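Local coordinates for protein imine reductase (Bacillus cereus, PDB 4D3F) that probably catalyses the NADPH-dependent reduction of imines to amines, binding NADP through a Rossmann-type domain, at residues Leu83-Tyr88 with Asn109-Thr114; His132-Val137 with Tyr152-Arg157. All coordinates share one frame; numbering follows the deposited sequence.

Contact 1: Leu83-Tyr88 with Asn109-Thr114; sequences LSLTDY and NLSSDT. With NAP (NADP nicotinamide-adenine-dinucleotide phosphate), chain C.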
ATOM      1  N   LEU B  83      -3.950 -19.640  24.505  1.00 20.95           N
ATOM      2  CA  LEU B  83      -2.734 -20.124  23.829  1.00 22.35           C
ATOM      3  C   LEU B  83      -2.121 -18.987  23.050  1.00 24.53           C
ATOM      4  O   LEU B  83      -2.789 -18.385  22.223  1.00 23.76           O
ATOM      5  CB  LEU B  83      -2.972 -21.327  22.933  1.00 25.48           C
ATOM      6  CG  LEU B  83      -3.508 -22.443  23.848  1.00 31.40           C
ATOM      7  CD1 LEU B  83      -5.007 -22.590  23.609  1.00 38.51           C
ATOM      8  CD2 LEU B  83      -2.901 -23.774  23.728  1.00 37.20           C
ATOM      9  N   SER B  84      -0.834 -18.759  23.229  1.00 20.74           N
ATOM     10  CA  SER B  84      -0.117 -17.783  22.409  1.00 22.75           C
ATOM     11  C   SER B  84       1.188 -18.465  21.937  1.00 23.13           C
ATOM     12  O   SER B  84       2.226 -18.368  22.549  1.00 22.95           O
ATOM     13  CB  SER B  84       0.155 -16.566  23.177  1.00 25.78           C
ATOM     14  OG  SER B  84       0.824 -15.567  22.380  1.00 26.16           O
ATOM     15  N   LEU B  85       1.011 -19.262  20.933  1.00 25.31           N
ATOM     16  CA  LEU B  85       2.119 -20.089  20.413  1.00 26.02           C
ATOM     17  C   LEU B  85       2.480 -19.666  18.995  1.00 28.85           C
ATOM     18  O   LEU B  85       1.790 -18.864  18.362  1.00 26.13           O
ATOM     19  CB  LEU B  85       1.618 -21.495  20.390  1.00 25.31           C
ATOM     20  CG  LEU B  85       1.203 -22.097  21.727  1.00 23.90           C
ATOM     21  CD1 LEU B  85       0.484 -23.390  21.444  1.00 26.77           C
ATOM     22  CD2 LEU B  85       2.423 -22.250  22.624  1.00 27.18           C
ATOM     23  N   THR B  86       3.581 -20.211  18.482  1.00 25.99           N
ATOM     24  CA  THR B  86       4.011 -19.727  17.173  1.00 31.24           C
ATOM     25  C   THR B  86       2.944 -19.898  16.051  1.00 27.60           C
ATOM     26  O   THR B  86       2.676 -18.923  15.294  1.00 30.88           O
ATOM     27  CB  THR B  86       5.389 -20.288  16.807  1.00 32.38           C
ATOM     28  OG1 THR B  86       6.295 -19.918  17.855  1.00 31.25           O
ATOM     29  CG2 THR B  86       5.832 -19.689  15.476  1.00 37.10           C
ATOM     30  N   ASP B  87       2.366 -21.083  15.981  1.00 28.94           N
ATOM     31  CA  ASP B  87       1.368 -21.461  15.011  1.00 34.85           C
ATOM     32  C   ASP B  87       0.663 -22.709  15.476  1.00 28.45           C
ATOM     33  O   ASP B  87       0.984 -23.255  16.542  1.00 30.36           O
ATOM     34  CB  ASP B  87       2.061 -21.719  13.660  1.00 34.25           C
ATOM     35  CG  ASP B  87       3.075 -22.839  13.723  1.00 40.20           C
ATOM     36  OD1 ASP B  87       2.967 -23.803  14.529  1.00 36.71           O
ATOM     37  OD2 ASP B  87       4.003 -22.776  12.913  1.00 47.65           O
ATOM     38  N   TYR B  88      -0.253 -23.218  14.657  1.00 28.33           N
ATOM     39  CA  TYR B  88      -1.097 -24.303  15.037  1.00 26.95           C
ATOM     40  C   TYR B  88      -0.380 -25.640  15.115  1.00 29.46           C
ATOM     41  O   TYR B  88      -0.755 -26.504  15.880  1.00 28.54           O
ATOM     42  CB  TYR B  88      -2.320 -24.408  14.152  1.00 31.63           C
ATOM     43  CG  TYR B  88      -3.425 -23.478  14.601  1.00 32.47           C
ATOM     44  CD1 TYR B  88      -3.364 -22.157  14.374  1.00 40.71           C
ATOM     45  CD2 TYR B  88      -4.458 -23.919  15.326  1.00 39.74           C
ATOM     46  CE1 TYR B  88      -4.357 -21.273  14.788  1.00 37.71           C
ATOM     47  CE2 TYR B  88      -5.471 -23.028  15.803  1.00 40.02           C
ATOM     48  CZ  TYR B  88      -5.453 -21.709  15.470  1.00 35.21           C
ATOM     49  OH  TYR B  88      -6.405 -20.742  15.939  1.00 31.59           O
ATOM     50  N   ASN B 109      -7.309 -19.554  21.014  1.00 23.39           N
ATOM     51  CA  ASN B 109      -6.049 -19.629  20.328  1.00 22.86           C
ATOM     52  C   ASN B 109      -5.729 -18.342  19.635  1.00 24.71           C
ATOM     53  O   ASN B 109      -6.417 -17.974  18.705  1.00 23.76           O
ATOM     54  CB  ASN B 109      -6.076 -20.790  19.363  1.00 24.52           C
ATOM     55  CG  ASN B 109      -4.673 -21.219  18.957  1.00 29.63           C
ATOM     56  OD1 ASN B 109      -4.380 -22.419  18.887  1.00 38.92           O
ATOM     57  ND2 ASN B 109      -3.776 -20.282  18.876  1.00 26.12           N
ATOM     58  N   LEU B 110      -4.727 -17.662  20.152  1.00 20.79           N
ATOM     59  CA  LEU B 110      -4.299 -16.337  19.680  1.00 21.08           C
ATOM     60  C   LEU B 110      -3.033 -16.385  18.774  1.00 23.09           C
ATOM     61  O   LEU B 110      -2.436 -15.358  18.519  1.00 27.72           O
ATOM     62  CB  LEU B 110      -4.064 -15.425  20.816  1.00 23.11           C
ATOM     63  CG  LEU B 110      -5.289 -15.283  21.767  1.00 25.73           C
ATOM     64  CD1 LEU B 110      -4.948 -14.406  22.947  1.00 28.71           C
ATOM     65  CD2 LEU B 110      -6.528 -14.763  21.049  1.00 25.57           C
ATOM     66  N   SER B 111      -2.794 -17.544  18.248  1.00 22.91           N
ATOM     67  CA  SER B 111      -1.650 -17.839  17.371  1.00 24.57           C
ATOM     68  C   SER B 111      -1.982 -17.396  15.928  1.00 26.64           C
ATOM     69  O   SER B 111      -3.108 -17.634  15.460  1.00 30.13           O
ATOM     70  CB  SER B 111      -1.340 -19.305  17.441  1.00 28.24           C
ATOM     71  OG  SER B 111      -1.130 -19.674  18.852  1.00 28.25           O
ATOM     72  N   SER B 112      -0.981 -16.836  15.220  1.00 23.52           N
ATOM     73  CA  SER B 112      -1.131 -16.471  13.795  1.00 27.10           C
ATOM     74  C   SER B 112      -1.003 -17.703  12.942  1.00 26.55           C
ATOM     75  O   SER B 112      -0.052 -18.441  13.059  1.00 31.02           O
ATOM     76  CB  SER B 112      -0.018 -15.459  13.371  1.00 28.80           C
ATOM     77  OG  SER B 112      -0.262 -14.254  14.025  1.00 32.26           O
ATOM     78  N   ASP B 113      -1.988 -17.948  12.084  1.00 26.02           N
ATOM     79  CA  ASP B 113      -1.949 -19.043  11.116  1.00 23.57           C
ATOM     80  C   ASP B 113      -3.057 -18.781  10.061  1.00 23.46           C
ATOM     81  O   ASP B 113      -3.606 -17.686  10.008  1.00 24.93           O
ATOM     82  CB  ASP B 113      -2.136 -20.431  11.775  1.00 26.20           C
ATOM     83  CG  ASP B 113      -1.284 -21.497  11.188  1.00 30.58           C
ATOM     84  OD1 ASP B 113      -1.257 -21.640   9.921  1.00 29.21           O
ATOM     85  OD2 ASP B 113      -0.720 -22.312  11.988  1.00 30.16           O
ATOM     86  N   THR B 114      -3.288 -19.737   9.199  1.00 25.50           N
ATOM     87  CA  THR B 114      -4.207 -19.581   8.087  1.00 25.23           C
ATOM     88  C   THR B 114      -5.627 -19.925   8.534  1.00 26.70           C
ATOM     89  O   THR B 114      -5.825 -20.618   9.526  1.00 24.31           O
ATOM     90  CB  THR B 114      -3.840 -20.511   6.936  1.00 26.82           C
ATOM     91  OG1 THR B 114      -4.123 -21.875   7.237  1.00 30.03           O
ATOM     92  CG2 THR B 114      -2.373 -20.375   6.513  1.00 27.20           C
TER
HETATM   93  PA  NAP C1307       6.974 -16.720  19.749  1.00 30.99           P
HETATM   94  O1A NAP C1307       8.465 -16.506  19.819  1.00 30.79           O
HETATM   95  O2A NAP C1307       6.237 -17.133  18.520  1.00 30.06           O
HETATM   96  O5B NAP C1307       6.774 -17.905  20.817  1.00 28.73           O
HETATM   97  C5B NAP C1307       5.473 -18.272  21.163  1.00 32.97           C
HETATM   98  C4B NAP C1307       5.487 -19.494  22.035  1.00 27.31           C
HETATM   99  O4B NAP C1307       5.453 -20.675  21.231  1.00 28.25           O
HETATM  100  C3B NAP C1307       6.610 -19.562  23.031  1.00 29.00           C
HETATM  101  O3B NAP C1307       5.969 -20.027  24.217  1.00 26.30           O
HETATM  102  C2B NAP C1307       7.400 -20.749  22.505  1.00 26.75           C
HETATM  103  O2B NAP C1307       8.110 -21.540  23.494  1.00 26.55           O
HETATM  104  C1B NAP C1307       6.308 -21.562  21.894  1.00 26.67           C
HETATM  105  N9A NAP C1307       6.792 -22.577  20.963  1.00 29.64           N
HETATM  106  C8A NAP C1307       7.334 -22.325  19.751  1.00 30.37           C
HETATM  107  N7A NAP C1307       7.607 -23.515  19.197  1.00 29.02           N
HETATM  108  C5A NAP C1307       7.282 -24.465  20.072  1.00 30.96           C
HETATM  109  C6A NAP C1307       7.382 -25.902  20.128  1.00 35.31           C
HETATM  110  N6A NAP C1307       7.879 -26.483  19.033  1.00 34.26           N
HETATM  111  N1A NAP C1307       6.939 -26.595  21.165  1.00 31.64           N
HETATM  112  C2A NAP C1307       6.415 -25.960  22.257  1.00 37.43           C
HETATM  113  N3A NAP C1307       6.321 -24.601  22.304  1.00 28.62           N
HETATM  114  C4A NAP C1307       6.703 -23.845  21.233  1.00 28.62           C
HETATM  115  O3  NAP C1307       6.391 -15.469  20.459  1.00 28.02           O
HETATM  116  PN  NAP C1307       5.277 -14.330  20.215  1.00 28.73           P
HETATM  117  O1N NAP C1307       5.941 -13.140  19.667  1.00 28.67           O
HETATM  118  O2N NAP C1307       4.785 -14.002  21.606  1.00 29.50           O
HETATM  119  O5D NAP C1307       4.213 -14.917  19.244  1.00 28.68           O
HETATM  120  C5D NAP C1307       3.063 -15.762  19.536  1.00 27.93           C
HETATM  121  C4D NAP C1307       1.982 -15.609  18.486  1.00 25.90           C
HETATM  122  O4D NAP C1307       1.447 -14.288  18.527  1.00 27.11           O
HETATM  123  C3D NAP C1307       2.546 -15.761  17.053  1.00 26.61           C
HETATM  124  O3D NAP C1307       1.662 -16.648  16.350  1.00 28.25           O
HETATM  125  C2D NAP C1307       2.683 -14.344  16.530  1.00 28.18           C
HETATM  126  O2D NAP C1307       2.571 -14.269  15.108  1.00 27.99           O
HETATM  127  C1D NAP C1307       1.443 -13.736  17.211  1.00 27.26           C
HETATM  128  N1N NAP C1307       1.451 -12.308  17.218  1.00 27.15           N
HETATM  129  C2N NAP C1307       2.593 -11.681  17.572  1.00 27.94           C
HETATM  130  C3N NAP C1307       2.688 -10.308  17.568  1.00 29.99           C
HETATM  131  C7N NAP C1307       4.003  -9.714  18.037  1.00 29.61           C
HETATM  132  O7N NAP C1307       4.094  -8.539  17.899  1.00 34.03           O
HETATM  133  N7N NAP C1307       4.904 -10.375  18.785  1.00 38.82           N
HETATM  134  C4N NAP C1307       1.590  -9.541  17.199  1.00 30.52           C
HETATM  135  C5N NAP C1307       0.388 -10.186  16.854  1.00 33.67           C
HETATM  136  C6N NAP C1307       0.311 -11.591  16.868  1.00 29.89           C
HETATM  137  P2B NAP C1307       9.532 -21.028  24.029  1.00 28.96           P
HETATM  138  O1X NAP C1307       9.978 -22.262  24.763  1.00 27.98           O
HETATM  139  O2X NAP C1307      10.346 -20.682  22.731  1.00 30.20           O
HETATM  140  O3X NAP C1307       9.276 -19.762  24.854  1.00 27.82           O
HETATM  141  O   HOH W   1      -0.488 -14.293  20.395  1.00 26.36           O
HETATM  142  O   HOH W   2      -1.369 -22.555  18.391  1.00 35.68           O
HETATM  143  O   HOH W   3      -5.597 -18.226  16.004  1.00 25.53           O

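Contact 2: His132-Val137 with Tyr152-Arg157; sequences HITGGV and YYSGDR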
ATOM      1  N   HIS B 132     -13.415 -24.067  21.066  1.00 31.11           N
ATOM      2  CA  HIS B 132     -12.297 -23.332  20.419  1.00 30.50           C
ATOM      3  C   HIS B 132     -12.769 -21.977  20.001  1.00 29.43           C
ATOM      4  O   HIS B 132     -13.854 -21.856  19.425  1.00 31.87           O
ATOM      5  CB  HIS B 132     -11.806 -24.056  19.156  1.00 32.30           C
ATOM      6  CG  HIS B 132     -10.847 -23.250  18.293  1.00 36.88           C
ATOM      7  ND1 HIS B 132      -9.467 -23.323  18.423  1.00 37.87           N
ATOM      8  CD2 HIS B 132     -11.075 -22.329  17.313  1.00 34.54           C
ATOM      9  CE1 HIS B 132      -8.885 -22.530  17.525  1.00 38.84           C
ATOM     10  NE2 HIS B 132      -9.839 -21.892  16.856  1.00 34.15           N
ATOM     11  N   ILE B 133     -12.007 -20.940  20.346  1.00 26.81           N
ATOM     12  CA  ILE B 133     -12.249 -19.585  19.884  1.00 25.03           C
ATOM     13  C   ILE B 133     -10.962 -19.204  19.190  1.00 25.84           C
ATOM     14  O   ILE B 133      -9.899 -19.375  19.741  1.00 21.76           O
ATOM     15  CB  ILE B 133     -12.593 -18.613  21.002  1.00 26.67           C
ATOM     16  CG1 ILE B 133     -13.926 -19.010  21.608  1.00 27.60           C
ATOM     17  CG2 ILE B 133     -12.684 -17.156  20.510  1.00 28.94           C
ATOM     18  CD1 ILE B 133     -15.110 -18.987  20.592  1.00 32.62           C
ATOM     19  N   THR B 134     -11.100 -18.712  17.969  1.00 25.85           N
ATOM     20  CA  THR B 134      -9.984 -18.151  17.222  1.00 25.35           C
ATOM     21  C   THR B 134      -9.835 -16.666  17.465  1.00 22.40           C
ATOM     22  O   THR B 134     -10.773 -15.918  17.362  1.00 24.33           O
ATOM     23  CB  THR B 134     -10.194 -18.372  15.704  1.00 24.94           C
ATOM     24  OG1 THR B 134     -10.523 -19.713  15.418  1.00 27.81           O
ATOM     25  CG2 THR B 134      -8.900 -18.083  14.973  1.00 26.63           C
ATOM     26  N   GLY B 135      -8.617 -16.230  17.786  1.00 22.14           N
ATOM     27  CA  GLY B 135      -8.320 -14.848  17.909  1.00 22.80           C
ATOM     28  C   GLY B 135      -7.125 -14.351  17.090  1.00 22.12           C
ATOM     29  O   GLY B 135      -6.113 -15.060  16.995  1.00 23.92           O
ATOM     30  N   GLY B 136      -7.328 -13.196  16.440  1.00 21.87           N
ATOM     31  CA  GLY B 136      -6.282 -12.579  15.603  1.00 26.48           C
ATOM     32  C   GLY B 136      -5.943 -11.249  16.202  1.00 23.22           C
ATOM     33  O   GLY B 136      -6.708 -10.251  16.038  1.00 24.76           O
ATOM     34  N   VAL B 137      -4.840 -11.210  16.939  1.00 22.88           N
ATOM     35  CA  VAL B 137      -4.521 -10.063  17.727  1.00 24.31           C
ATOM     36  C   VAL B 137      -3.897  -8.998  16.819  1.00 28.95           C
ATOM     37  O   VAL B 137      -2.933  -9.318  16.098  1.00 29.87           O
ATOM     38  CB  VAL B 137      -3.517 -10.417  18.857  1.00 26.88           C
ATOM     39  CG1 VAL B 137      -3.176  -9.177  19.680  1.00 27.96           C
ATOM     40  CG2 VAL B 137      -4.137 -11.449  19.784  1.00 25.90           C
ATOM     41  N   TYR B 152      -9.562  -9.722  16.481  1.00 25.27           N
ATOM     42  CA  TYR B 152     -10.612 -10.384  15.756  1.00 27.46           C
ATOM     43  C   TYR B 152     -10.891 -11.703  16.466  1.00 23.83           C
ATOM     44  O   TYR B 152      -9.989 -12.393  16.849  1.00 24.69           O
ATOM     45  CB  TYR B 152     -10.208 -10.762  14.340  1.00 24.82           C
ATOM     46  CG  TYR B 152      -9.825  -9.595  13.478  1.00 24.46           C
ATOM     47  CD1 TYR B 152     -10.771  -8.651  13.104  1.00 28.17           C
ATOM     48  CD2 TYR B 152      -8.533  -9.467  12.994  1.00 26.42           C
ATOM     49  CE1 TYR B 152     -10.457  -7.647  12.223  1.00 27.62           C
ATOM     50  CE2 TYR B 152      -8.187  -8.377  12.182  1.00 29.13           C
ATOM     51  CZ  TYR B 152      -9.166  -7.520  11.780  1.00 28.71           C
ATOM     52  OH  TYR B 152      -8.830  -6.431  11.013  1.00 34.78           O
ATOM     53  N   TYR B 153     -12.162 -12.028  16.650  1.00 22.69           N
ATOM     54  CA  TYR B 153     -12.565 -13.303  17.205  1.00 24.57           C
ATOM     55  C   TYR B 153     -13.584 -13.996  16.341  1.00 24.12           C
ATOM     56  O   TYR B 153     -14.392 -13.351  15.674  1.00 26.05           O
ATOM     57  CB  TYR B 153     -13.138 -13.169  18.659  1.00 26.56           C
ATOM     58  CG  TYR B 153     -12.101 -12.875  19.701  1.00 23.13           C
ATOM     59  CD1 TYR B 153     -11.231 -13.832  20.098  1.00 23.18           C
ATOM     60  CD2 TYR B 153     -11.989 -11.609  20.256  1.00 22.52           C
ATOM     61  CE1 TYR B 153     -10.279 -13.576  21.029  1.00 22.22           C
ATOM     62  CE2 TYR B 153     -11.025 -11.332  21.192  1.00 22.95           C
ATOM     63  CZ  TYR B 153     -10.171 -12.333  21.567  1.00 21.22           C
ATOM     64  OH  TYR B 153      -9.191 -12.079  22.522  1.00 27.24           O
ATOM     65  N   SER B 154     -13.509 -15.305  16.311  1.00 23.56           N
ATOM     66  CA  SER B 154     -14.504 -16.088  15.628  1.00 26.14           C
ATOM     67  C   SER B 154     -14.613 -17.466  16.216  1.00 28.50           C
ATOM     68  O   SER B 154     -13.708 -17.961  16.932  1.00 24.31           O
ATOM     69  CB  SER B 154     -14.243 -16.164  14.088  1.00 24.96           C
ATOM     70  OG  SER B 154     -13.078 -16.897  13.787  1.00 25.49           O
ATOM     71  N   GLY B 155     -15.750 -18.109  15.929  1.00 24.20           N
ATOM     72  CA  GLY B 155     -16.053 -19.357  16.556  1.00 25.28           C
ATOM     73  C   GLY B 155     -17.475 -19.279  17.174  1.00 26.30           C
ATOM     74  O   GLY B 155     -18.173 -18.337  16.982  1.00 26.59           O
ATOM     75  N   ASP B 156     -17.841 -20.328  17.913  1.00 27.19           N
ATOM     76  CA  ASP B 156     -19.223 -20.431  18.417  1.00 33.45           C
ATOM     77  C   ASP B 156     -19.579 -19.243  19.249  1.00 28.76           C
ATOM     78  O   ASP B 156     -18.891 -18.885  20.202  1.00 29.83           O
ATOM     79  CB  ASP B 156     -19.378 -21.739  19.190  1.00 39.06           C
ATOM     80  CG  ASP B 156     -20.761 -21.890  19.747  1.00 51.21           C
ATOM     81  OD1 ASP B 156     -21.621 -22.365  18.996  1.00 61.48           O
ATOM     82  OD2 ASP B 156     -20.977 -21.486  20.910  1.00 53.04           O
ATOM     83  N   ARG B 157     -20.644 -18.560  18.861  1.00 27.45           N
ATOM     84  CA  ARG B 157     -21.011 -17.334  19.495  1.00 30.84           C
ATOM     85  C   ARG B 157     -21.318 -17.484  21.015  1.00 30.36           C
ATOM     86  O   ARG B 157     -21.033 -16.559  21.787  1.00 27.82           O
ATOM     87  CB  ARG B 157     -22.158 -16.708  18.713  1.00 35.16           C
ATOM     88  CG  ARG B 157     -23.084 -15.857  19.495  1.00 43.77           C
ATOM     89  CD  ARG B 157     -22.572 -14.478  19.689  1.00 49.64           C
ATOM     90  NE  ARG B 157     -22.888 -13.679  18.522  1.00 61.45           N
ATOM     91  CZ  ARG B 157     -22.811 -12.351  18.480  1.00 61.66           C
ATOM     92  NH1 ARG B 157     -22.464 -11.643  19.554  1.00 61.78           N
ATOM     93  NH2 ARG B 157     -23.090 -11.743  17.345  1.00 65.80           N
TER
HETATM   94  O   HOH W   4     -16.097 -22.535  18.274  1.00 37.89           O

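Contact 1: Leu83-Tyr88 with Asn109-Thr114
The ring of Tyr88 has the side-chain amide of Asn109 stacked over one face, the two planes only 22° apart and Asn109 CG 3.6 Å from Tyr88 CZ. At the ring edge stands Asp113: its CB is 3.4 Å from Tyr88 CD1, near the ring plane, and its OD2 lies in that plane as well, although the carboxylate itself is turned obliquely to the ring. Each oxygen of this carboxylate accepts a backbone N-H. Asp113 OD2 receives Tyr88 N at 2.9 Å through its anti lone pair, and the N-H...O angle of 171° makes this bond nearly straight; OD1, also by its anti lone pair, takes the amide of Thr114. With both oxygens engaged, rotation of the carboxylate is restrained. A water beside Tyr88 OH lies within hydrogen-bonding distance of Ser111 O and Asn109 O, which probably share its protons, and helix 115-126 also packs on the tyrosine.

Nearer the strand ends the link is mostly polar. Leu110 N donates to Leu83 O at 2.9 Å, continuing the pairing of the parallel strands. Ser111 carries OG opposite its own carbonyl carbon (chi1 -55°), which turns the hydroxyl to the other loop, where it accepts Leu85 N at 3.0 Å.

Both loops grip the dinucleotide. Ser112 N gives NAP O3D a bond of 2.9 Å, while Thr86 OG1 donates to the phosphate oxygen NAP O2A, also at 2.9 Å. A water connects Ser84 OG, Leu110 O and NAP O4D. Asp87 N-caps helix 88-95 through Val90 N, and Thr114 caps helix 115-126 through Lys117 N. Two loops leaving the C-terminal ends of adjacent parallel strands, each running into a capped helix and holding ribose or phosphate, are characteristic of the dinucleotide site of a Rossmann fold.

Contact 2: His132-Val137 with Tyr152-Arg157
Strands 131-137 and 149-155 form an antiparallel hairpin here, buried at the side of the sheet where a reversed strand follows the parallel ones; the segment axes run at 164° and approach to 4.6 Å. Two hydrogen-bonded pairs define the register. The Thr134-Ser154 and Gly136-Tyr152 pairs each exchange two N-H...O bonds, Gly136 N to Tyr152 O at 2.8 Å among them. Between them, in the non-hydrogen-bonded pair Gly135-Tyr153, the bare glycine lets the ring settle with Tyr153 CE1 3.9 Å from Gly135 CA. Ile133 crosses this tyrosine at about a right angle, its CG2, the branch set anti to the backbone N, touching Tyr153 CD1 at 3.7 Å.

In the Rossmann-type domain of the 6-phosphogluconate dehydrogenase family to which this chain belongs, the hairpin extends the parallel sheet toward strand 171-175, to which Tyr153 bonds by its backbone. On the face bearing Thr134 and Ser154, the polar groups look to the start of helix 182-210. His132 NE2 donates to Thr134 OG1 at 2.7 Å, 14° out of the imidazole plane, and that hydroxyl also bonds Pro180 O. Ser154 OG is held by Ala183 N and Asp179 O. Beyond these pairs, a water bridges His132 O and Asp156 N, and Asp156 N-caps helix 157-170 through Val159 N.

Overall arrangement
From the N terminus, contact 1 comes first: 83-88 and 109-114 close the loop through helix 88-95, the connection of a beta-alpha-beta crossover from strand 80-83 to strand 106-109. The chain then runs through helix 115-126 into contact 2, where 132-137 and 152-157 close a hairpin. The two loops are in series, neither nested nor crossed, and the contact centres lie about 11 Å apart. Sheet pairing joins them directly through two probable hydrogen bonds, Asn109 N to Ile133 O and Gly135 N to Asn109 O, while Leu110 CD2 packs on Gly135 CA. Contact 1 connects the sheet to NADP and, through Thr114, to Glu268 of the second subunit; contact 2 connects it to helix 182-210.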